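Local coordinates for 2S Albumin protein (Dolichos, PDB 6IX1) that is a hemopexin-fold seed albumin, a four-bladed beta-propeller that probably serves as a storage protein and may, like related albumins, bind small ligands, at residues 50-53 against 54-57. Residues are numbered along the deposited sequence; the frame is centred on the assembly and turned at random.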
loop_
_atom_site.group_PDB
_atom_site.type_symbol
_atom_site.label_atom_id
_atom_site.label_comp_id
_atom_site.label_asym_id
_atom_site.label_seq_id
_atom_site.Cartn_x
_atom_site.Cartn_y
_atom_site.Cartn_z
ATOM N N PRO A 50 -6.671 -16.925 -6.338
ATOM C CA PRO A 50 -7.872 -17.382 -7.012
ATOM C C PRO A 50 -9.161 -16.916 -6.352
ATOM O O PRO A 50 -10.184 -16.815 -7.040
ATOM C CB PRO A 50 -7.735 -18.890 -7.066
ATOM C CG PRO A 50 -6.258 -19.135 -7.037
ATOM C CD PRO A 50 -5.680 -18.024 -6.187
ATOM N N SER A 51 -9.125 -16.632 -5.063
ATOM C CA SER A 51 -10.308 -16.078 -4.347
ATOM C C SER A 51 -10.772 -14.783 -5.016
ATOM O O SER A 51 -11.939 -14.419 -4.827
ATOM C CB SER A 51 -10.042 -15.900 -2.865
ATOM O OG SER A 51 -9.046 -14.962 -2.606
ATOM N N LEU A 52 -9.897 -14.073 -5.721
ATOM C CA LEU A 52 -10.189 -12.772 -6.328
ATOM C C LEU A 52 -10.548 -12.913 -7.806
ATOM O O LEU A 52 -10.849 -11.919 -8.466
ATOM C CB LEU A 52 -8.966 -11.872 -6.144
ATOM C CG LEU A 52 -8.553 -11.625 -4.703
ATOM C CD1 LEU A 52 -7.352 -10.657 -4.673
ATOM C CD2 LEU A 52 -9.735 -11.041 -3.984
ATOM N N ALA A 53 -10.456 -14.109 -8.382
ATOM C CA ALA A 53 -10.787 -14.307 -9.809
ATOM C C ALA A 53 -12.225 -13.856 -10.051
ATOM O O ALA A 53 -13.067 -14.131 -9.225
ATOM C CB ALA A 53 -10.564 -15.726 -10.216
ATOM N N GLY A 54 -12.455 -13.138 -11.158
ATOM C CA GLY A 54 -13.769 -12.631 -11.517
ATOM C C GLY A 54 -14.184 -11.398 -10.758
ATOM O O GLY A 54 -15.331 -11.024 -10.920
ATOM N N THR A 55 -13.333 -10.794 -9.945
ATOM C CA THR A 55 -13.639 -9.553 -9.201
ATOM C C THR A 55 -12.859 -8.386 -9.812
ATOM O O THR A 55 -11.932 -8.556 -10.639
ATOM C CB THR A 55 -13.299 -9.670 -7.722
ATOM O OG1 THR A 55 -11.878 -9.607 -7.613
ATOM C CG2 THR A 55 -13.861 -10.903 -7.042
ATOM N N ALA A 56 -13.222 -7.188 -9.399
ATOM C CA ALA A 56 -12.550 -5.926 -9.789
ATOM C C ALA A 56 -11.070 -6.013 -9.385
ATOM O O ALA A 56 -10.248 -5.299 -9.975
ATOM C CB ALA A 56 -13.248 -4.785 -9.141
ATOM N N PHE A 57 -10.819 -6.743 -8.308
ATOM C CA PHE A 57 -9.443 -6.831 -7.774
ATOM C C PHE A 57 -8.522 -7.587 -8.720
ATOM O O PHE A 57 -7.309 -7.326 -8.718
ATOM C CB PHE A 57 -9.436 -7.427 -6.368
ATOM C CG PHE A 57 -10.480 -6.769 -5.515
ATOM C CD1 PHE A 57 -10.272 -5.506 -5.037
ATOM C CD2 PHE A 57 -11.666 -7.423 -5.245
ATOM C CE1 PHE A 57 -11.256 -4.864 -4.323
ATOM C CE2 PHE A 57 -12.664 -6.750 -4.583
ATOM C CZ PHE A 57 -12.470 -5.470 -4.095
#
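Leu52 and Thr55 close a type II beta turn, with Thr55 N donating to Leu52 O at 3.1 Å, the turn beginning on the last residue of a short 3-10 segment, 50-52. Gly54 holds the third position of the turn with positive phi (78°), where a side chain would run into the carbonyl oxygen of Ala53. The same Leu52 O takes a second, shorter bond of 2.7 Å from Thr55 OG1, so one threonine grips it through both backbone and side chain. The hydroxyl lies 20° from the carbonyl plane of Leu52. With chi1 at 74°, OG1 lies between the backbone N and carbonyl carbon of Thr55, where it also receives a weak bond of 3.1 Å from Phe57 N. A valine in place of Thr55 would probably cost Leu52 O its hydroxyl donor and Phe57 N its weak acceptor. Beyond the turn, Leu52 CD1 packs at 4.2 Å against Phe57 CB, while CD2 approaches the ring obliquely. In this linker between helix 45-48 and strand 64-67, leading from one propeller blade to the next, Phe57 rests on Val75 and Ser77 of strand 72-77 and Ala82 of strand 80-85.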